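Local coordinates for protein nigerythrin (Desulfovibrio vulgaris subsp. vulgaris, PDB 1YUZ) that shows NADH peroxidase activity in vitro and carries a ferritin-like diiron centre and a rubredoxin-like iron site, at residues A53-Y59 against A101-N107; Y123-I127 against F142-K146; V151-R155 against G178-K182. Where two conformers were deposited one is given. Residue numbers count along the deposited sequence, not the author numbering.

Contact 1: residues A53-Y59 against A101-N107; sequences AAREQGY and AYSCDLN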
loop_
_atom_site.group_PDB
_atom_site.type_symbol
_atom_site.label_atom_id
_atom_site.label_comp_id
_atom_site.label_asym_id
_atom_site.label_seq_id
_atom_site.Cartn_x
_atom_site.Cartn_y
_atom_site.Cartn_z
ATOM N N ALA B 53 18.472 6.008 7.983
ATOM C CA ALA B 53 17.739 7.169 8.475
ATOM C C ALA B 53 16.749 6.762 9.565
ATOM O O ALA B 53 16.610 7.450 10.574
ATOM C CB ALA B 53 17.006 7.853 7.326
ATOM N N ALA B 54 16.065 5.638 9.363
ATOM C CA ALA B 54 15.095 5.158 10.342
ATOM C C ALA B 54 15.759 4.934 11.698
ATOM O O ALA B 54 15.206 5.306 12.735
ATOM C CB ALA B 54 14.449 3.864 9.854
ATOM N N ARG B 55 16.940 4.326 11.695
ATOM C CA ARG B 55 17.650 4.083 12.944
ATOM C C ARG B 55 18.002 5.397 13.627
ATOM O O ARG B 55 17.848 5.533 14.841
ATOM C CB ARG B 55 18.919 3.259 12.692
ATOM C CG ARG B 55 18.629 1.792 12.421
ATOM C CD ARG B 55 19.885 0.972 12.175
ATOM N NE ARG B 55 19.553 -0.427 11.914
ATOM C CZ ARG B 55 19.120 -1.282 12.835
ATOM N NH1 ARG B 55 18.970 -0.894 14.097
ATOM N NH2 ARG B 55 18.819 -2.526 12.492
ATOM N N GLU B 56 18.471 6.367 12.853
ATOM C CA GLU B 56 18.830 7.661 13.418
ATOM C C GLU B 56 17.592 8.339 13.994
ATOM O O GLU B 56 17.666 9.037 15.006
ATOM C CB GLU B 56 19.436 8.562 12.341
ATOM C CG GLU B 56 20.621 7.965 11.613
ATOM C CD GLU B 56 21.137 8.875 10.519
ATOM O OE1 GLU B 56 20.315 9.345 9.706
ATOM O OE2 GLU B 56 22.361 9.118 10.467
ATOM N N GLN B 57 16.452 8.118 13.348
ATOM C CA GLN B 57 15.205 8.735 13.779
ATOM C C GLN B 57 14.512 7.996 14.922
ATOM O O GLN B 57 13.439 8.400 15.366
ATOM C CB GLN B 57 14.259 8.873 12.585
ATOM C CG GLN B 57 14.736 9.890 11.555
ATOM C CD GLN B 57 13.820 9.986 10.345
ATOM O OE1 GLN B 57 12.598 10.024 10.481
ATOM N NE2 GLN B 57 14.411 10.042 9.158
ATOM N N GLY B 58 15.125 6.915 15.396
ATOM C CA GLY B 58 14.549 6.169 16.501
ATOM C C GLY B 58 13.535 5.099 16.146
ATOM O O GLY B 58 12.817 4.617 17.022
ATOM N N TYR B 59 13.467 4.724 14.872
ATOM C CA TYR B 59 12.531 3.691 14.436
ATOM C C TYR B 59 13.322 2.427 14.114
ATOM O O TYR B 59 13.528 2.101 12.943
ATOM C CB TYR B 59 11.776 4.141 13.183
ATOM C CG TYR B 59 10.965 5.411 13.334
ATOM C CD1 TYR B 59 11.436 6.626 12.836
ATOM C CD2 TYR B 59 9.700 5.386 13.917
ATOM C CE1 TYR B 59 10.657 7.783 12.901
ATOM C CE2 TYR B 59 8.917 6.533 13.992
ATOM C CZ TYR B 59 9.399 7.725 13.477
ATOM O OH TYR B 59 8.607 8.851 13.502
ATOM N N ALA B 101 17.382 10.293 2.152
ATOM C CA ALA B 101 16.351 9.669 2.968
ATOM C C ALA B 101 15.707 10.830 3.709
ATOM O O ALA B 101 16.407 11.696 4.228
ATOM C CB ALA B 101 16.973 8.700 3.957
ATOM N N TYR B 102 14.382 10.868 3.747
ATOM C CA TYR B 102 13.696 11.950 4.438
ATOM C C TYR B 102 13.050 11.419 5.709
ATOM O O TYR B 102 13.557 10.472 6.304
ATOM C CB TYR B 102 12.663 12.582 3.505
ATOM C CG TYR B 102 13.280 13.055 2.208
ATOM C CD1 TYR B 102 13.359 12.213 1.102
ATOM C CD2 TYR B 102 13.834 14.329 2.103
ATOM C CE1 TYR B 102 13.976 12.628 -0.078
ATOM C CE2 TYR B 102 14.453 14.752 0.931
ATOM C CZ TYR B 102 14.519 13.897 -0.153
ATOM O OH TYR B 102 15.133 14.312 -1.311
ATOM N N SER B 103 11.952 12.028 6.144
ATOM C CA SER B 103 11.288 11.554 7.350
ATOM C C SER B 103 10.843 10.118 7.126
ATOM O O SER B 103 10.443 9.744 6.022
ATOM C CB SER B 103 10.095 12.441 7.694
ATOM O OG SER B 103 10.548 13.719 8.102
ATOM N N CYS B 104 10.910 9.320 8.183
ATOM C CA CYS B 104 10.568 7.911 8.099
ATOM C C CYS B 104 9.212 7.610 7.475
ATOM O O CYS B 104 9.103 6.711 6.639
ATOM C CB CYS B 104 10.652 7.274 9.484
ATOM S SG CYS B 104 10.648 5.480 9.437
ATOM N N ASP B 105 8.181 8.350 7.869
ATOM C CA ASP B 105 6.857 8.100 7.317
ATOM C C ASP B 105 6.840 8.307 5.808
ATOM O O ASP B 105 6.287 7.491 5.075
ATOM C CB ASP B 105 5.792 8.966 8.025
ATOM C CG ASP B 105 5.973 10.460 7.798
ATOM O OD1 ASP B 105 7.124 10.951 7.789
ATOM O OD2 ASP B 105 4.941 11.156 7.657
ATOM N N LEU B 106 7.475 9.373 5.336
ATOM C CA LEU B 106 7.521 9.637 3.905
ATOM C C LEU B 106 8.363 8.591 3.179
ATOM O O LEU B 106 8.085 8.258 2.028
ATOM C CB LEU B 106 8.061 11.043 3.639
ATOM C CG LEU B 106 7.121 12.168 4.082
ATOM C CD1 LEU B 106 7.766 13.508 3.798
ATOM C CD2 LEU B 106 5.794 12.050 3.356
ATOM N N ASN B 107 9.383 8.061 3.848
ATOM C CA ASN B 107 10.207 7.035 3.223
ATOM C C ASN B 107 9.374 5.768 3.051
ATOM O O ASN B 107 9.483 5.080 2.038
ATOM C CB ASN B 107 11.452 6.735 4.058
ATOM C CG ASN B 107 12.388 7.922 4.153
ATOM O OD1 ASN B 107 12.343 8.829 3.323
ATOM N ND2 ASN B 107 13.253 7.912 5.157
HETATM O O HOH W 1 8.233 9.971 10.682
#
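Two side-chain-to-backbone hydrogen bonds made by the amide of Gln57 tie the end of helix 29-56 to the start of helix 104-132. Gln57 reaches across in an extended m,t rotamer: its OE1 accepts from Cys104 N at 2.9 Å (152° at the hydrogen), and its NE2 donates to Tyr102 O at 3.0 Å (154°). Cys104 is in the first turn of its helix, whose amides have no preceding turn to bond to, and Ser103 at the N-cap position makes no capping bond with its own side chain. Within 101-107, Tyr102 N also donates to Asn107 OD1 at 2.9 Å.

Apolar contacts fill the space beside these bonds. Ala53 CB meets Ala101 CB at 3.5 Å, and Ala54 CB lies 4.2 Å from Cys104 SG. The Tyr59 ring touches Cys104 through CE1 to CB at 3.5 Å; the SG is 4.2 Å from the ring centroid, an oblique sulfur-aromatic contact.

Just before Tyr59 the helix ends in a Schellman motif: Gly58 turns the chain with phi of 87°, and Tyr59 N bonds to Ala54 O at 2.8 Å. Water 1 adds a bridge, 3.1 Å from Tyr59 OH and 3.2 Å from its donor Asp105 N.

The contact sits at one end of the ferritin-like helical bundle. Helix 60-87 lies alongside, with Ile62 against Cys104 and Ala63 against Ala54, while Thr14 of the second subunit hydrogen-bonds Tyr59 OH and Asn17 of that subunit hydrogen-bonds Asp105 OD1.

Contact 2: residues Y123-I127 against F142-K146; sequences YPAFI and FTRAK
This is an interhelical contact within the ferritin-like four-helix bundle, beside the diiron site: Tyr123 OH hydrogen-bonds the iron ligand Glu40, and also Glu80. Both segments are helical, and their axes run nearly antiparallel (165° between N-to-C directions, signed crossing angle -165°) with a closest approach of 9.3 Å. Helix 104-132 kinks at Pro124, whose N has no bond to the turn before. The register pairs Tyr123 with Lys146 (CA-CA 5.5 Å) and Ile127 with Phe142 (5.9 Å).

Tyr123, Phe126 and Phe142, all with chi1 m, form an aromatic cluster. The Phe142 ring lies oblique to both others, with centroids 5.9 Å from Tyr123 (planes at 44°) and 5.5 Å from Phe126 (45°). Two CH-pi contacts lie over ring faces: Ala145 CB stands 3.8 Å from the Tyr123 centroid, and Phe126 CB 3.7 Å from that of Phe142.

Tyr123 CB meets Lys146 CB at 3.6 Å, while the Lys146 amine leads away to Tyr160 OH of the second subunit. Ile127, in the m,t rotamer, completes the seam, placing its CG1 3.4 Å from Phe142 CB and its CD1 3.8 Å from Thr143 CA.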
loop_
_atom_site.group_PDB
_atom_site.type_symbol
_atom_site.label_atom_id
_atom_site.label_comp_id
_atom_site.label_asym_id
_atom_site.label_seq_id
_atom_site.Cartn_x
_atom_site.Cartn_y
_atom_site.Cartn_z
ATOM N N TYR B 123 6.860 -5.217 -13.294
ATOM C CA TYR B 123 6.973 -6.657 -13.430
ATOM C C TYR B 123 5.855 -7.263 -14.274
ATOM O O TYR B 123 6.122 -8.136 -15.098
ATOM C CB TYR B 123 7.123 -7.319 -12.055
ATOM C CG TYR B 123 8.550 -7.213 -11.536
ATOM C CD1 TYR B 123 8.823 -6.647 -10.290
ATOM C CD2 TYR B 123 9.629 -7.663 -12.305
ATOM C CE1 TYR B 123 10.131 -6.530 -9.822
ATOM C CE2 TYR B 123 10.940 -7.552 -11.844
ATOM C CZ TYR B 123 11.184 -6.986 -10.602
ATOM O OH TYR B 123 12.481 -6.885 -10.145
ATOM N N PRO B 124 4.598 -6.812 -14.104
ATOM C CA PRO B 124 3.563 -7.413 -14.955
ATOM C C PRO B 124 3.874 -7.171 -16.443
ATOM O O PRO B 124 3.635 -8.040 -17.282
ATOM C CB PRO B 124 2.294 -6.701 -14.503
ATOM C CG PRO B 124 2.532 -6.533 -13.038
ATOM C CD PRO B 124 3.983 -6.059 -12.993
ATOM N N ALA B 125 4.421 -6.000 -16.763
ATOM C CA ALA B 125 4.765 -5.671 -18.148
ATOM C C ALA B 125 5.865 -6.599 -18.653
ATOM O O ALA B 125 5.804 -7.101 -19.780
ATOM C CB ALA B 125 5.228 -4.221 -18.248
ATOM N N PHE B 126 6.874 -6.819 -17.818
ATOM C CA PHE B 126 7.988 -7.684 -18.182
ATOM C C PHE B 126 7.560 -9.145 -18.247
ATOM O O PHE B 126 8.042 -9.902 -19.089
ATOM C CB PHE B 126 9.126 -7.523 -17.174
ATOM C CG PHE B 126 9.821 -6.191 -17.241
ATOM C CD1 PHE B 126 10.778 -5.858 -16.290
ATOM C CD2 PHE B 126 9.542 -5.280 -18.260
ATOM C CE1 PHE B 126 11.452 -4.643 -16.348
ATOM C CE2 PHE B 126 10.213 -4.060 -18.327
ATOM C CZ PHE B 126 11.168 -3.743 -17.371
ATOM N N ILE B 127 6.663 -9.546 -17.355
ATOM C CA ILE B 127 6.169 -10.916 -17.354
ATOM C C ILE B 127 5.424 -11.176 -18.657
ATOM O O ILE B 127 5.633 -12.197 -19.308
ATOM C CB ILE B 127 5.216 -11.164 -16.164
ATOM C CG1 ILE B 127 6.008 -11.124 -14.853
ATOM C CG2 ILE B 127 4.502 -12.502 -16.330
ATOM C CD1 ILE B 127 5.143 -11.107 -13.617
ATOM N N PHE B 142 10.598 -13.083 -12.982
ATOM C CA PHE B 142 9.804 -11.864 -12.865
ATOM C C PHE B 142 8.580 -12.089 -11.981
ATOM O O PHE B 142 8.156 -11.191 -11.257
ATOM C CB PHE B 142 9.359 -11.387 -14.249
ATOM C CG PHE B 142 10.455 -10.761 -15.069
ATOM C CD1 PHE B 142 10.453 -10.894 -16.454
ATOM C CD2 PHE B 142 11.457 -9.994 -14.475
ATOM C CE1 PHE B 142 11.423 -10.274 -17.235
ATOM C CE2 PHE B 142 12.434 -9.369 -15.249
ATOM C CZ PHE B 142 12.416 -9.508 -16.635
ATOM N N THR B 143 8.005 -13.283 -12.058
ATOM C CA THR B 143 6.840 -13.625 -11.253
ATOM C C THR B 143 7.199 -13.636 -9.773
ATOM O O THR B 143 6.482 -13.063 -8.947
ATOM C CB THR B 143 6.283 -15.010 -11.641
ATOM O OG1 THR B 143 5.636 -14.920 -12.914
ATOM C CG2 THR B 143 5.285 -15.508 -10.605
ATOM N N ARG B 144 8.304 -14.294 -9.431
ATOM C CA ARG B 144 8.733 -14.358 -8.041
ATOM C C ARG B 144 8.957 -12.958 -7.482
ATOM O O ARG B 144 8.504 -12.643 -6.382
ATOM C CB ARG B 144 10.013 -15.192 -7.903
ATOM C CG ARG B 144 9.796 -16.697 -8.024
ATOM C CD ARG B 144 10.713 -17.473 -7.074
ATOM N NE ARG B 144 10.455 -18.912 -7.094
ATOM C CZ ARG B 144 9.274 -19.464 -6.832
ATOM N NH1 ARG B 144 8.237 -18.696 -6.528
ATOM N NH2 ARG B 144 9.125 -20.779 -6.879
ATOM N N ALA B 145 9.652 -12.115 -8.240
ATOM C CA ALA B 145 9.913 -10.749 -7.796
ATOM C C ALA B 145 8.598 -9.991 -7.624
ATOM O O ALA B 145 8.368 -9.367 -6.588
ATOM C CB ALA B 145 10.813 -10.023 -8.805
ATOM N N LYS B 146 7.740 -10.062 -8.638
ATOM C CA LYS B 146 6.447 -9.384 -8.633
ATOM C C LYS B 146 5.622 -9.704 -7.391
ATOM O O LYS B 146 5.048 -8.807 -6.768
ATOM C CB LYS B 146 5.671 -9.761 -9.904
ATOM C CG LYS B 146 4.251 -9.207 -10.018
ATOM C CD LYS B 146 3.224 -10.144 -9.398
ATOM C CE LYS B 146 1.796 -9.694 -9.681
ATOM N NZ LYS B 146 1.406 -8.487 -8.898
#

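Contact 3: residues V151-R155 against G178-K182; sequences VHAER and GYIHK. With FE2 (Fe (II) ion), chain G.
Starting at Val151, this segment of helix 136-161 packs against the loop 178-179 and strand 180-182 of the rubredoxin-like domain. The helical and strand axes diverge by 29° and approach to 9.2 Å; the nearest CA pair is Val151 and Tyr179, at 6.8 Å. Val151 (chi1 t) points toward the strand, its CG1 lying 3.6 Å from Ile180 O and 4.0 Å from Tyr179 CD1.

His152 (chi1 m, chi2 167°) joins two partners through its two ring nitrogens. ND1 binds the Fe(II) ion at 2.2 Å, a site completed by Glu73, Glu115, Glu149 and water 3, which is 2.3 Å from the iron. NE2 donates to Gly178 O at 2.7 Å, with the angle at the hydrogen 155°. A CB on Gly178 would fall 3.4 Å from His152 CE1, a tight fit. Ile180 (m,t) sets its CD1 3.9 Å from His152 CD2.

One turn on, Arg155 folds back with chi1 m and chi3 p. Its CD comes 4.0 Å from Ile180 O, Lys182 CB lies over one guanidinium face, and water 2 accepts from NH1 (3.2 Å) and donates to Ile180 O (2.7 Å). The Lys182 amine turns away to salt bridges with Asp169 and Asp167.

Because Gly178 follows Cys177, a ligand of the rubredoxin-like iron, the His152 bond links the two iron sites through covalent bonds, metal-ligand bonds and one hydrogen bond, consistent with a route for electron transfer.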
loop_
_atom_site.group_PDB
_atom_site.type_symbol
_atom_site.label_atom_id
_atom_site.label_comp_id
_atom_site.label_asym_id
_atom_site.label_seq_id
_atom_site.Cartn_x
_atom_site.Cartn_y
_atom_site.Cartn_z
ATOM N N VAL B 151 3.907 -7.764 -1.382
ATOM C CA VAL B 151 4.013 -8.071 0.042
ATOM C C VAL B 151 4.798 -6.927 0.688
ATOM O O VAL B 151 4.453 -6.458 1.770
ATOM C CB VAL B 151 4.740 -9.416 0.276
ATOM C CG1 VAL B 151 5.163 -9.546 1.735
ATOM C CG2 VAL B 151 3.819 -10.567 -0.095
ATOM N N HIS B 152 5.844 -6.464 0.013
ATOM C CA HIS B 152 6.642 -5.357 0.531
ATOM C C HIS B 152 5.772 -4.115 0.681
ATOM O O HIS B 152 5.889 -3.372 1.657
ATOM C CB HIS B 152 7.792 -5.038 -0.424
ATOM C CG HIS B 152 8.781 -6.151 -0.568
ATOM N ND1 HIS B 152 9.737 -6.166 -1.560
ATOM C CD2 HIS B 152 8.971 -7.278 0.157
ATOM C CE1 HIS B 152 10.474 -7.255 -1.440
ATOM N NE2 HIS B 152 10.029 -7.947 -0.406
ATOM N N ALA B 153 4.903 -3.879 -0.297
ATOM C CA ALA B 153 4.020 -2.721 -0.248
ATOM C C ALA B 153 3.138 -2.800 0.992
ATOM O O ALA B 153 2.988 -1.817 1.717
ATOM C CB ALA B 153 3.161 -2.658 -1.507
ATOM N N GLU B 154 2.558 -3.970 1.244
ATOM C CA GLU B 154 1.698 -4.125 2.409
ATOM C C GLU B 154 2.480 -3.936 3.705
ATOM O O GLU B 154 1.994 -3.294 4.633
ATOM C CB GLU B 154 1.029 -5.500 2.410
ATOM C CG GLU B 154 0.103 -5.691 3.599
ATOM C CD GLU B 154 -0.569 -7.047 3.634
ATOM O OE1 GLU B 154 -1.221 -7.350 4.655
ATOM O OE2 GLU B 154 -0.457 -7.807 2.648
ATOM N N ARG B 155 3.688 -4.487 3.768
ATOM C CA ARG B 155 4.511 -4.355 4.965
ATOM C C ARG B 155 4.823 -2.886 5.240
ATOM O O ARG B 155 4.796 -2.448 6.384
ATOM C CB ARG B 155 5.811 -5.150 4.802
ATOM C CG ARG B 155 5.625 -6.669 4.843
ATOM C CD ARG B 155 5.897 -7.240 6.234
ATOM N NE ARG B 155 5.088 -6.627 7.283
ATOM C CZ ARG B 155 3.784 -6.828 7.447
ATOM N NH1 ARG B 155 3.127 -7.632 6.624
ATOM N NH2 ARG B 155 3.140 -6.229 8.445
ATOM N N GLY B 178 11.735 -12.777 -2.289
ATOM C CA GLY B 178 11.624 -11.598 -1.455
ATOM C C GLY B 178 10.564 -11.574 -0.376
ATOM O O GLY B 178 10.361 -10.542 0.254
ATOM N N TYR B 179 9.888 -12.693 -0.148
ATOM C CA TYR B 179 8.847 -12.715 0.868
ATOM C C TYR B 179 9.362 -12.358 2.257
ATOM O O TYR B 179 10.387 -12.868 2.708
ATOM C CB TYR B 179 8.176 -14.086 0.930
ATOM C CG TYR B 179 7.081 -14.151 1.971
ATOM C CD1 TYR B 179 5.869 -13.483 1.782
ATOM C CD2 TYR B 179 7.264 -14.859 3.157
ATOM C CE1 TYR B 179 4.866 -13.525 2.751
ATOM C CE2 TYR B 179 6.270 -14.905 4.129
ATOM C CZ TYR B 179 5.075 -14.238 3.920
ATOM O OH TYR B 179 4.081 -14.298 4.874
ATOM N N ILE B 180 8.629 -11.477 2.925
ATOM C CA ILE B 180 8.968 -11.048 4.271
ATOM C C ILE B 180 7.751 -11.241 5.153
ATOM O O ILE B 180 6.647 -10.841 4.791
ATOM C CB ILE B 180 9.362 -9.557 4.311
ATOM C CG1 ILE B 180 10.670 -9.349 3.548
ATOM C CG2 ILE B 180 9.495 -9.088 5.763
ATOM C CD1 ILE B 180 11.051 -7.897 3.360
ATOM N N HIS B 181 7.958 -11.867 6.305
ATOM C CA HIS B 181 6.880 -12.086 7.250
ATOM C C HIS B 181 7.217 -11.364 8.544
ATOM O O HIS B 181 8.360 -11.391 8.992
ATOM C CB HIS B 181 6.711 -13.573 7.557
ATOM C CG HIS B 181 5.398 -13.901 8.195
ATOM N ND1 HIS B 181 4.273 -14.196 7.458
ATOM C CD2 HIS B 181 5.013 -13.917 9.493
ATOM C CE1 HIS B 181 3.251 -14.378 8.273
ATOM N NE2 HIS B 181 3.673 -14.214 9.515
ATOM N N LYS B 182 6.222 -10.714 9.137
ATOM C CA LYS B 182 6.420 -10.014 10.398
ATOM C C LYS B 182 5.955 -10.935 11.516
ATOM O O LYS B 182 4.784 -11.291 11.590
ATOM C CB LYS B 182 5.613 -8.714 10.436
ATOM C CG LYS B 182 5.744 -7.963 11.758
ATOM C CD LYS B 182 4.983 -6.644 11.734
ATOM C CE LYS B 182 5.091 -5.905 13.064
ATOM N NZ LYS B 182 4.383 -6.614 14.166
HETATM FE FE FE2 G . 10.321 -4.796 -3.206
HETATM O O HOH W 2 3.974 -10.286 5.075
HETATM O O HOH W 3 11.052 -3.419 -4.844
#

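In the fold
Contacts 2 and 3 are buried and both use helix 136-161, their nearest atoms about 5 Å apart; contact 1 is only partly buried, 20 Å from the chain centre against 10 and 8 Å for the other two. Contacts 1 and 2 share helix 104-132 but lie on opposite sides of the chain's centre, 29 Å between contact centres. Chemistry follows place. The bundle end of contact 1 is held by side-chain-to-backbone hydrogen bonds and a water, the interior of contact 2 by aromatic and aliphatic packing, and contact 3, where two domains meet, by a metal-bound histidine that also donates to a backbone carbonyl.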